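Local coordinates for uncharacterized protein (Bacillus cereus, PDB 5F2H), which is of unknown function but belongs to the alpha/beta hydrolase superfamily and probably has hydrolase activity on a substrate not yet identified, at residues B[133-139]-B[204-210]; B[233-239]-B[269-273]. All coordinates share one frame; numbering follows the deposited sequence.

How the interactions relate
Both contacts lie in the alpha/beta-hydrolase part of the chain and illustrate how chemistry follows position in a fold. Interaction 1 is interior: neighbouring parallel strands 131-136 and 202-207 are joined chiefly by backbone hydrogen bonds, and the contact continues past the strand ends into the turn leading to helix 209-219. Interaction 2 is mostly buried but reaches the surface at Gln272 and Asp239; there a loop after strand 227-231 docks on helix 267-279 through side-chain packing and one bond to a cysteine sulfur. They share no element, yet touch where Trp234 CB packs against the backbone of Ser208 and Ala209, 3.9 Å from Ser208 C.

Interaction 1. Residues B[133-139]-B[204-210]; sequences FIAMHGD and IGGFSAG
Met136 O is approached from three backbone groups: Phe207 N gives it a hydrogen bond of 3.1 Å, nearly in line with the carbonyl, while the CA atoms of Gly206 and Gly210 add weaker C-H...O contacts. The same parallel ladder of hydrogen bonds runs back along the strands, with Gly205 N donating to Ile134 O at 2.7 Å and Met136 N to Gly205 O at 2.8 Å, the latter reaching the oxygen from outside the carbonyl plane. On the sheet face that carries Ile134 and Ile204, the selenomethionine at 136 sets CB 3.5 Å from Gly210 O and CG beside Gly205 O; it and Ile204 also touch Leu186. With chi1 at -174°, Ile204 swings CG1 away from its own N and across to Ile134, where it packs on CB. On the face bearing Ala135, Phe133 brings CE1 to 3.9 Å from Gly205 N. Beyond the strands, Gly206, Ser208 and Gly210 fit the GxSxG pattern of a nucleophile elbow, the sharp strand-to-helix turn of alpha/beta hydrolases; Ser208 has a positive phi (52°), and its OG is hydrogen-bonded to His294 NE2. Gly138 CA meets the edge of the Phe207 ring, which also stacks with Tyr296. His137 turns away from the elbow, its ND1 donating to Gly138 O at 2.8 Å. Asp139 lays its carboxylate against the methyl group of Ala209, with OD1 hydrogen-bonded to Trp176 N.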
loop_
_atom_site.group_PDB
_atom_site.type_symbol
_atom_site.label_atom_id
_atom_site.label_comp_id
_atom_site.label_asym_id
_atom_site.label_seq_id
_atom_site.Cartn_x
_atom_site.Cartn_y
_atom_site.Cartn_z
ATOM N N PHE B 133 -2.950 8.885 -8.976
ATOM C CA PHE B 133 -3.973 9.906 -8.977
ATOM C C PHE B 133 -3.505 10.980 -9.952
ATOM O O PHE B 133 -2.405 11.505 -9.821
ATOM C CB PHE B 133 -4.142 10.528 -7.611
ATOM C CG PHE B 133 -5.317 11.443 -7.520
ATOM C CD1 PHE B 133 -5.339 12.632 -8.218
ATOM C CD2 PHE B 133 -6.364 11.149 -6.683
ATOM C CE1 PHE B 133 -6.407 13.503 -8.102
ATOM C CE2 PHE B 133 -7.443 11.998 -6.569
ATOM C CZ PHE B 133 -7.463 13.184 -7.263
ATOM N N ILE B 134 -4.340 11.321 -10.926
ATOM C CA ILE B 134 -3.935 12.328 -11.870
ATOM C C ILE B 134 -4.850 13.519 -11.740
ATOM O O ILE B 134 -6.053 13.378 -11.853
ATOM C CB ILE B 134 -4.016 11.812 -13.289
ATOM C CG1 ILE B 134 -3.376 10.442 -13.381
ATOM C CG2 ILE B 134 -3.359 12.798 -14.223
ATOM C CD1 ILE B 134 -3.399 9.864 -14.788
ATOM N N ALA B 135 -4.283 14.685 -11.475
ATOM C CA ALA B 135 -5.075 15.887 -11.341
ATOM C C ALA B 135 -4.820 16.775 -12.535
ATOM O O ALA B 135 -3.660 16.921 -12.947
ATOM C CB ALA B 135 -4.730 16.621 -10.064
HETATM N N MSE B 136 -5.887 17.395 -13.054
HETATM C CA MSE B 136 -5.788 18.281 -14.214
HETATM C C MSE B 136 -6.088 19.723 -13.923
HETATM O O MSE B 136 -7.220 20.098 -13.625
HETATM C CB MSE B 136 -6.797 17.877 -15.299
HETATM C CG MSE B 136 -6.738 16.405 -15.675
HETATM SE SE MSE B 136 -5.113 16.162 -16.769
HETATM C CE MSE B 136 -4.467 14.859 -15.490
ATOM N N HIS B 137 -5.085 20.565 -14.089
ATOM C CA HIS B 137 -5.245 21.985 -13.872
ATOM C C HIS B 137 -6.288 22.618 -14.779
ATOM O O HIS B 137 -6.661 22.040 -15.794
ATOM C CB HIS B 137 -3.911 22.690 -14.107
ATOM C CG HIS B 137 -3.437 22.669 -15.532
ATOM N ND1 HIS B 137 -3.734 23.672 -16.433
ATOM C CD2 HIS B 137 -2.638 21.799 -16.193
ATOM C CE1 HIS B 137 -3.135 23.423 -17.582
ATOM N NE2 HIS B 137 -2.476 22.285 -17.467
ATOM N N GLY B 138 -6.718 23.823 -14.410
ATOM C CA GLY B 138 -7.691 24.604 -15.160
ATOM C C GLY B 138 -7.040 25.475 -16.226
ATOM O O GLY B 138 -5.840 25.515 -16.349
ATOM N N ASP B 139 -7.821 26.167 -17.037
ATOM C CA ASP B 139 -7.204 27.002 -18.071
ATOM C C ASP B 139 -6.435 28.105 -17.414
ATOM O O ASP B 139 -6.802 28.537 -16.321
ATOM C CB ASP B 139 -8.236 27.566 -19.055
ATOM C CG ASP B 139 -8.792 26.493 -19.990
ATOM O OD1 ASP B 139 -8.103 25.453 -20.156
ATOM O OD2 ASP B 139 -9.881 26.712 -20.596
ATOM N N ILE B 204 -8.855 9.880 -11.390
ATOM C CA ILE B 204 -8.457 11.094 -12.088
ATOM C C ILE B 204 -9.327 12.245 -11.621
ATOM O O ILE B 204 -10.525 12.107 -11.488
ATOM C CB ILE B 204 -8.442 10.985 -13.613
ATOM C CG1 ILE B 204 -7.870 12.276 -14.202
ATOM C CG2 ILE B 204 -9.838 10.721 -14.148
ATOM C CD1 ILE B 204 -7.593 12.223 -15.684
ATOM N N GLY B 205 -8.679 13.354 -11.286
ATOM C CA GLY B 205 -9.343 14.546 -10.815
ATOM C C GLY B 205 -9.036 15.697 -11.747
ATOM O O GLY B 205 -8.067 15.651 -12.528
ATOM N N GLY B 206 -9.841 16.754 -11.658
ATOM C CA GLY B 206 -9.637 17.939 -12.496
ATOM C C GLY B 206 -10.434 19.131 -12.003
ATOM O O GLY B 206 -11.355 18.974 -11.191
ATOM N N PHE B 207 -10.106 20.301 -12.538
ATOM C CA PHE B 207 -10.751 21.555 -12.194
ATOM C C PHE B 207 -11.118 22.270 -13.515
ATOM O O PHE B 207 -10.246 22.469 -14.364
ATOM C CB PHE B 207 -9.759 22.360 -11.308
ATOM C CG PHE B 207 -10.226 23.728 -10.946
ATOM C CD1 PHE B 207 -11.144 23.911 -9.927
ATOM C CD2 PHE B 207 -9.777 24.823 -11.638
ATOM C CE1 PHE B 207 -11.645 25.164 -9.636
ATOM C CE2 PHE B 207 -10.240 26.093 -11.323
ATOM C CZ PHE B 207 -11.175 26.265 -10.323
ATOM N N SER B 208 -12.395 22.634 -13.701
ATOM C CA SER B 208 -12.894 23.294 -14.941
ATOM C C SER B 208 -12.477 22.498 -16.179
ATOM O O SER B 208 -12.594 21.276 -16.184
ATOM C CB SER B 208 -12.390 24.735 -15.069
ATOM O OG SER B 208 -12.902 25.555 -14.048
ATOM N N ALA B 209 -11.923 23.195 -17.176
ATOM C CA ALA B 209 -11.439 22.607 -18.406
ATOM C C ALA B 209 -10.578 21.424 -18.138
ATOM O O ALA B 209 -10.427 20.561 -18.974
ATOM C CB ALA B 209 -10.623 23.625 -19.202
ATOM N N GLY B 210 -9.939 21.396 -16.990
ATOM C CA GLY B 210 -9.090 20.272 -16.680
ATOM C C GLY B 210 -9.979 19.076 -16.567
ATOM O O GLY B 210 -9.729 18.042 -17.160
#

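Interaction 2. Residues B[233-239]-B[269-273]; sequences PWLPEID and CTQQF
Leu235 reaches out of its loop to place CD1 over one face of the Phe273 ring, 4.0 Å from the centroid, in a CH-pi contact. This is the alpha/beta-hydrolase layout: the loop that follows strand 227-231 lies against helix 267-279, which packs beside strand 254-260. Leu235 CB sits against Cys269 CB at 4.2 Å; Leu235 CD1 is displaced from the ring centre toward the rim on the CG side. A type I turn from Leu235 to Ile238 delivers a second bump to the same ring: chi1 of -166° sends Ile238 CG1 toward Phe273 and CG2 toward Gln272, and the bend at chi2 (59°) brings CD1 to the ring edge, near its plane. Ile238 thus fills the groove between Gln272 and Phe273, its CG2 3.9 Å from Gln272 CB, and the aromatic group is held on face and edge at once. Leu215 and Leu245 also touch the Phe273 side chain. The Pro233 ring crosses the Thr270 side chain at about a right angle, Pro233 CG lying 4.0 Å from Thr270 CG2; Thr270 OG1 is hydrogen-bonded to Cys266 O, just before the helix begins. Cys269 SG, the helix's own bump, sits in the bend of the loop between Pro233 O and Leu235 N, oblique to the Trp234 ring; it accepts a long but nearly straight hydrogen bond from Leu235 N, 3.6 Å away with 175° at the hydrogen.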
loop_
_atom_site.group_PDB
_atom_site.type_symbol
_atom_site.label_atom_id
_atom_site.label_comp_id
_atom_site.label_asym_id
_atom_site.label_seq_id
_atom_site.Cartn_x
_atom_site.Cartn_y
_atom_site.Cartn_z
ATOM N N PRO B 233 -16.302 21.392 -12.759
ATOM C CA PRO B 233 -16.040 20.989 -14.143
ATOM C C PRO B 233 -16.770 21.827 -15.186
ATOM O O PRO B 233 -17.909 22.267 -14.956
ATOM C CB PRO B 233 -16.572 19.561 -14.201
ATOM C CG PRO B 233 -17.620 19.516 -13.146
ATOM C CD PRO B 233 -17.150 20.419 -12.047
ATOM N N TRP B 234 -16.096 22.062 -16.308
ATOM C CA TRP B 234 -16.647 22.837 -17.396
ATOM C C TRP B 234 -16.949 21.837 -18.489
ATOM O O TRP B 234 -16.039 21.316 -19.140
ATOM C CB TRP B 234 -15.673 23.915 -17.838
ATOM C CG TRP B 234 -16.214 24.742 -18.915
ATOM C CD1 TRP B 234 -17.289 25.597 -18.827
ATOM C CD2 TRP B 234 -15.639 24.952 -20.199
ATOM N NE1 TRP B 234 -17.477 26.248 -20.026
ATOM C CE2 TRP B 234 -16.471 25.881 -20.886
ATOM C CE3 TRP B 234 -14.530 24.421 -20.858
ATOM C CZ2 TRP B 234 -16.220 26.292 -22.198
ATOM C CZ3 TRP B 234 -14.278 24.834 -22.177
ATOM C CH2 TRP B 234 -15.121 25.765 -22.825
ATOM N N LEU B 235 -18.243 21.583 -18.683
ATOM C CA LEU B 235 -18.716 20.610 -19.638
ATOM C C LEU B 235 -19.779 21.219 -20.527
ATOM O O LEU B 235 -20.970 20.961 -20.320
ATOM C CB LEU B 235 -19.308 19.466 -18.828
ATOM C CG LEU B 235 -18.277 18.923 -17.832
ATOM C CD1 LEU B 235 -18.888 18.068 -16.723
ATOM C CD2 LEU B 235 -17.171 18.193 -18.580
ATOM N N PRO B 236 -19.347 21.953 -21.574
ATOM C CA PRO B 236 -20.223 22.652 -22.517
ATOM C C PRO B 236 -20.965 21.802 -23.571
ATOM O O PRO B 236 -21.932 22.283 -24.167
ATOM C CB PRO B 236 -19.256 23.613 -23.210
ATOM C CG PRO B 236 -17.948 22.890 -23.205
ATOM C CD PRO B 236 -17.960 21.902 -22.073
ATOM N N GLU B 237 -20.522 20.574 -23.812
ATOM C CA GLU B 237 -21.153 19.702 -24.804
ATOM C C GLU B 237 -21.688 18.480 -24.099
ATOM O O GLU B 237 -21.602 17.374 -24.625
ATOM C CB GLU B 237 -20.094 19.216 -25.791
ATOM C CG GLU B 237 -19.358 20.314 -26.541
ATOM C CD GLU B 237 -18.015 19.843 -27.097
ATOM O OE1 GLU B 237 -17.370 18.988 -26.447
ATOM O OE2 GLU B 237 -17.552 20.383 -28.127
ATOM N N ILE B 238 -22.224 18.665 -22.899
ATOM C CA ILE B 238 -22.719 17.529 -22.131
ATOM C C ILE B 238 -23.809 16.750 -22.868
ATOM O O ILE B 238 -23.892 15.528 -22.714
ATOM C CB ILE B 238 -23.185 17.932 -20.710
ATOM C CG1 ILE B 238 -23.365 16.693 -19.839
ATOM C CG2 ILE B 238 -24.451 18.778 -20.770
ATOM C CD1 ILE B 238 -22.095 15.888 -19.703
ATOM N N ASP B 239 -24.650 17.442 -23.641
ATOM C CA ASP B 239 -25.698 16.755 -24.399
ATOM C C ASP B 239 -25.087 15.943 -25.538
ATOM O O ASP B 239 -25.471 14.790 -25.752
ATOM C CB ASP B 239 -26.765 17.716 -24.936
ATOM C CG ASP B 239 -27.637 18.307 -23.839
ATOM O OD1 ASP B 239 -27.440 17.964 -22.647
ATOM O OD2 ASP B 239 -28.542 19.101 -24.179
ATOM N N CYS B 269 -23.588 23.542 -16.290
ATOM C CA CYS B 269 -23.058 22.307 -16.855
ATOM C C CYS B 269 -22.786 21.223 -15.812
ATOM O O CYS B 269 -22.943 20.040 -16.083
ATOM C CB CYS B 269 -21.771 22.619 -17.613
ATOM S SG CYS B 269 -20.514 23.428 -16.590
ATOM N N THR B 270 -22.377 21.615 -14.617
ATOM C CA THR B 270 -22.102 20.624 -13.589
ATOM C C THR B 270 -23.396 19.968 -13.144
ATOM O O THR B 270 -23.424 18.772 -12.874
ATOM C CB THR B 270 -21.378 21.213 -12.364
ATOM O OG1 THR B 270 -20.146 21.812 -12.777
ATOM C CG2 THR B 270 -21.100 20.121 -11.337
ATOM N N GLN B 271 -24.480 20.730 -13.083
ATOM C CA GLN B 271 -25.752 20.133 -12.655
ATOM C C GLN B 271 -26.370 19.323 -13.798
ATOM O O GLN B 271 -26.979 18.296 -13.541
ATOM C CB GLN B 271 -26.711 21.177 -12.083
ATOM C CG GLN B 271 -27.826 20.555 -11.257
ATOM C CD GLN B 271 -28.630 21.578 -10.468
ATOM O OE1 GLN B 271 -29.104 21.293 -9.364
ATOM N NE2 GLN B 271 -28.722 22.795 -10.992
ATOM N N GLN B 272 -26.167 19.745 -15.049
ATOM C CA GLN B 272 -26.688 18.997 -16.208
ATOM C C GLN B 272 -25.985 17.655 -16.268
ATOM O O GLN B 272 -26.593 16.635 -16.574
ATOM C CB GLN B 272 -26.390 19.706 -17.523
ATOM C CG GLN B 272 -26.983 21.092 -17.656
ATOM C CD GLN B 272 -26.557 21.761 -18.944
ATOM O OE1 GLN B 272 -26.013 21.112 -19.836
ATOM N NE2 GLN B 272 -26.797 23.068 -19.047
ATOM N N PHE B 273 -24.685 17.676 -16.004
ATOM C CA PHE B 273 -23.887 16.471 -16.016
ATOM C C PHE B 273 -24.376 15.505 -14.952
ATOM O O PHE B 273 -24.636 14.337 -15.236
ATOM C CB PHE B 273 -22.423 16.835 -15.850
ATOM C CG PHE B 273 -21.507 15.655 -15.688
ATOM C CD1 PHE B 273 -21.279 14.790 -16.742
ATOM C CD2 PHE B 273 -20.764 15.492 -14.528
ATOM C CE1 PHE B 273 -20.413 13.720 -16.612
ATOM C CE2 PHE B 273 -19.889 14.433 -14.395
ATOM C CZ PHE B 273 -19.709 13.548 -15.444
#